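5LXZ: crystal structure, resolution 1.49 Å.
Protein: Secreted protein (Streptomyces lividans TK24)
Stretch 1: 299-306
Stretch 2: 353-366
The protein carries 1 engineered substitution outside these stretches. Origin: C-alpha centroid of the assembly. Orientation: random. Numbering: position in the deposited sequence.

Stretch 1 (299-306) PALFLMQN
Stretch 2 353-366: NTVLLPPAQDEKYM

The most distinctive element of this contact is Gln305, which, just past a short strand (Leu301 to Leu303), docks by backbone and side chain onto the turn of a hairpin. Glu363, in a left-handed conformation (phi/psi 57/39°), extends its side chain (m, t, chi3 75°) so that OE1 accepts a nearly linear hydrogen bond from Gln305 N (3.0 Å, 170°). Gln305 (m, t, chi3 43°) returns its amide, NE2 donating to Gln361 O at 3.0 Å; a carboxamide can serve a backbone carbonyl without charge. Water 1 links Gln305 NE2 (3.1 Å) to Ala360 O (2.8 Å), water 2 Asn306 N (3.1 Å) to Glu363 OE1 (2.8 Å).

In the hairpin, Val355 N donates to Met366 O at 2.9 Å and Met366 N to Val355 O at 2.8 Å; cis-Pro359 and a 3-10 segment, Ala360 to Asp362, close it. Ala300 to Phe302 runs roughly along Thr354 to Leu356, CA atoms 6.8 Å (Ala300–Thr354) and 8.1 Å (Phe302–Leu356) apart; no backbone-to-backbone hydrogen bond joins the stretches, and side chains fill the gap.

Buried Phe302 (m, chi2 82°), the most covered residue, suits this gap: CE1 lies 3.5 Å from Thr354 CG2, and Tyr365 (m, chi2 83°) turns its edge to the Phe302 face in an offset pair (centroids 5.4 Å, planes 63°). Ala300, ending at CB, sits 3.5 Å from Thr354 OG1. Both sides summed, 441 Å² is buried.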

# COMPACT_ATOMS: atom_id res chain seq x y z
N PRO A 299 -5.55 0.99 -3.94
CA PRO A 299 -6.27 -0.25 -4.19
C PRO A 299 -5.31 -1.39 -4.39
O PRO A 299 -4.33 -1.26 -5.09
CB PRO A 299 -7.08 0.02 -5.45
CG PRO A 299 -6.24 1.07 -6.15
CD PRO A 299 -5.63 1.92 -5.09
N ALA A 300 -5.56 -2.53 -3.78
CA ALA A 300 -4.69 -3.68 -3.94
C ALA A 300 -4.98 -4.39 -5.25
O ALA A 300 -5.93 -5.16 -5.33
CB ALA A 300 -4.85 -4.62 -2.76
N LEU A 301 -4.15 -4.11 -6.26
CA LEU A 301 -4.39 -4.53 -7.64
C LEU A 301 -3.24 -5.44 -8.09
O LEU A 301 -2.10 -4.97 -8.19
CB LEU A 301 -4.45 -3.33 -8.56
CG LEU A 301 -5.54 -2.31 -8.25
CD1 LEU A 301 -5.42 -1.11 -9.19
CD2 LEU A 301 -6.93 -2.91 -8.40
N PHE A 302 -3.56 -6.67 -8.43
CA PHE A 302 -2.54 -7.67 -8.77
C PHE A 302 -2.77 -8.20 -10.17
O PHE A 302 -3.90 -8.53 -10.54
CB PHE A 302 -2.63 -8.84 -7.81
CG PHE A 302 -2.16 -8.52 -6.40
CD1 PHE A 302 -2.98 -7.90 -5.50
CD2 PHE A 302 -0.88 -8.84 -6.00
CE1 PHE A 302 -2.52 -7.60 -4.22
CE2 PHE A 302 -0.43 -8.57 -4.73
CZ PHE A 302 -1.25 -7.91 -3.86
N LEU A 303 -1.68 -8.43 -10.90
CA LEU A 303 -1.80 -9.05 -12.21
C LEU A 303 -2.03 -10.54 -12.09
O LEU A 303 -1.22 -11.28 -11.49
CB LEU A 303 -0.52 -8.79 -13.01
CG LEU A 303 -0.51 -9.32 -14.44
CD1 LEU A 303 -1.53 -8.60 -15.32
CD2 LEU A 303 0.90 -9.07 -14.99
N MET A 304 -3.08 -11.01 -12.77
CA MET A 304 -3.47 -12.41 -12.83
C MET A 304 -2.85 -13.09 -14.06
O MET A 304 -2.45 -12.43 -15.03
CB MET A 304 -4.98 -12.50 -12.93
CG MET A 304 -5.70 -11.83 -11.78
SD MET A 304 -7.48 -11.60 -12.10
CE MET A 304 -8.02 -13.22 -12.70
N GLN A 305 -2.87 -14.40 -14.05
CA GLN A 305 -2.27 -15.15 -15.17
C GLN A 305 -2.96 -14.96 -16.48
O GLN A 305 -2.32 -15.15 -17.52
CB GLN A 305 -2.20 -16.63 -14.82
CG GLN A 305 -1.07 -16.86 -13.86
CD GLN A 305 -1.03 -18.28 -13.35
OE1 GLN A 305 -1.21 -19.24 -14.09
NE2 GLN A 305 -0.85 -18.42 -12.06
N ASN A 306 -4.25 -14.59 -16.47
CA ASN A 306 -4.93 -14.26 -17.72
C ASN A 306 -4.77 -12.80 -18.18
O ASN A 306 -5.43 -12.38 -19.11
CB ASN A 306 -6.40 -14.67 -17.63
CG ASN A 306 -7.19 -13.85 -16.64
OD1 ASN A 306 -6.67 -12.92 -16.00
ND2 ASN A 306 -8.45 -14.21 -16.47
N ASN A 353 -4.36 -6.05 4.63
CA ASN A 353 -3.27 -6.45 3.77
C ASN A 353 -3.79 -7.47 2.78
O ASN A 353 -4.82 -8.14 3.01
CB ASN A 353 -2.06 -6.92 4.60
CG ASN A 353 -0.75 -6.61 3.93
OD1 ASN A 353 -0.64 -6.80 2.70
ND2 ASN A 353 0.20 -6.10 4.65
N THR A 354 -3.05 -7.64 1.68
CA THR A 354 -3.37 -8.59 0.64
C THR A 354 -2.08 -9.26 0.23
O THR A 354 -1.09 -8.56 -0.01
CB THR A 354 -3.93 -7.92 -0.61
OG1 THR A 354 -5.01 -7.04 -0.26
CG2 THR A 354 -4.41 -8.95 -1.60
N VAL A 355 -2.12 -10.58 0.07
CA VAL A 355 -0.97 -11.36 -0.40
C VAL A 355 -1.42 -12.33 -1.44
O VAL A 355 -2.44 -13.02 -1.26
CB VAL A 355 -0.33 -12.15 0.79
CG1 VAL A 355 0.81 -13.00 0.33
CG2 VAL A 355 0.19 -11.19 1.84
N LEU A 356 -0.63 -12.42 -2.51
CA LEU A 356 -0.73 -13.52 -3.48
C LEU A 356 0.04 -14.68 -2.84
O LEU A 356 1.25 -14.58 -2.69
CB LEU A 356 -0.18 -13.11 -4.83
CG LEU A 356 -0.05 -14.20 -5.88
CD1 LEU A 356 -1.30 -15.01 -6.06
CD2 LEU A 356 0.34 -13.54 -7.18
N LEU A 357 -0.68 -15.67 -2.34
CA LEU A 357 -0.05 -16.73 -1.58
C LEU A 357 0.95 -17.51 -2.39
O LEU A 357 0.79 -17.65 -3.60
CB LEU A 357 -1.08 -17.69 -1.01
CG LEU A 357 -2.06 -17.08 -0.02
CD1 LEU A 357 -3.16 -18.11 0.29
CD2 LEU A 357 -1.37 -16.66 1.26
N PRO A 358 1.98 -18.04 -1.71
CA PRO A 358 2.96 -18.87 -2.39
C PRO A 358 2.40 -20.28 -2.60
O PRO A 358 1.71 -20.78 -1.70
CB PRO A 358 4.14 -18.86 -1.42
CG PRO A 358 3.58 -18.62 -0.10
CD PRO A 358 2.32 -17.82 -0.30
N PRO A 359 2.62 -20.95 -3.74
CA PRO A 359 3.23 -20.39 -4.94
C PRO A 359 2.24 -19.61 -5.76
O PRO A 359 1.06 -19.96 -5.83
CB PRO A 359 3.68 -21.64 -5.70
CG PRO A 359 2.64 -22.66 -5.35
CD PRO A 359 2.22 -22.37 -3.93
N ALA A 360 2.74 -18.58 -6.44
CA ALA A 360 1.91 -17.70 -7.25
C ALA A 360 1.16 -18.40 -8.36
O ALA A 360 0.12 -17.94 -8.79
CB ALA A 360 2.75 -16.58 -7.82
N GLN A 361 1.68 -19.54 -8.81
CA GLN A 361 0.96 -20.33 -9.78
C GLN A 361 -0.49 -20.62 -9.38
O GLN A 361 -1.35 -20.75 -10.26
CB GLN A 361 1.66 -21.68 -10.00
CG GLN A 361 2.87 -21.56 -10.89
CD GLN A 361 4.20 -21.35 -10.16
OE1 GLN A 361 4.27 -20.85 -9.03
NE2 GLN A 361 5.28 -21.79 -10.81
N ASP A 362 -0.74 -20.79 -8.08
CA ASP A 362 -2.07 -21.22 -7.64
C ASP A 362 -3.12 -20.13 -7.70
O ASP A 362 -4.31 -20.43 -7.63
CB ASP A 362 -1.97 -21.80 -6.24
CG ASP A 362 -1.15 -23.09 -6.20
OD1 ASP A 362 -0.76 -23.67 -7.25
OD2 ASP A 362 -0.87 -23.51 -5.07
N GLU A 363 -2.72 -18.85 -7.82
CA GLU A 363 -3.67 -17.72 -7.93
C GLU A 363 -4.62 -17.66 -6.77
O GLU A 363 -5.80 -17.33 -6.94
CB GLU A 363 -4.41 -17.73 -9.27
CG GLU A 363 -3.49 -17.83 -10.47
CD GLU A 363 -4.14 -17.36 -11.77
OE1 GLU A 363 -4.30 -16.11 -11.97
OE2 GLU A 363 -4.47 -18.27 -12.60
N LYS A 364 -4.09 -17.96 -5.57
CA LYS A 364 -4.85 -17.80 -4.36
C LYS A 364 -4.42 -16.53 -3.63
O LYS A 364 -3.24 -16.34 -3.34
CB LYS A 364 -4.68 -19.00 -3.44
CG LYS A 364 -5.31 -20.27 -3.98
CD LYS A 364 -5.20 -21.40 -2.97
CE LYS A 364 -5.71 -22.71 -3.52
NZ LYS A 364 -5.87 -23.68 -2.40
N TYR A 365 -5.40 -15.67 -3.35
CA TYR A 365 -5.14 -14.35 -2.74
C TYR A 365 -5.74 -14.33 -1.37
O TYR A 365 -6.86 -14.79 -1.21
CB TYR A 365 -5.75 -13.25 -3.59
CG TYR A 365 -5.08 -13.02 -4.89
CD1 TYR A 365 -5.37 -13.79 -5.99
CD2 TYR A 365 -4.11 -12.06 -5.01
CE1 TYR A 365 -4.73 -13.57 -7.20
CE2 TYR A 365 -3.45 -11.87 -6.20
CZ TYR A 365 -3.76 -12.61 -7.28
OH TYR A 365 -3.12 -12.40 -8.50
N MET A 366 -5.03 -13.79 -0.40
CA MET A 366 -5.51 -13.67 0.97
C MET A 366 -5.56 -12.22 1.38
O MET A 366 -4.60 -11.48 1.19
CB MET A 366 -4.63 -14.46 1.90
CG MET A 366 -5.07 -14.33 3.35
SD MET A 366 -3.89 -15.02 4.54
CE MET A 366 -4.49 -16.63 4.41
O HOH W 1 -0.72 -15.80 -10.42
O HOH W 2 -5.96 -15.98 -14.26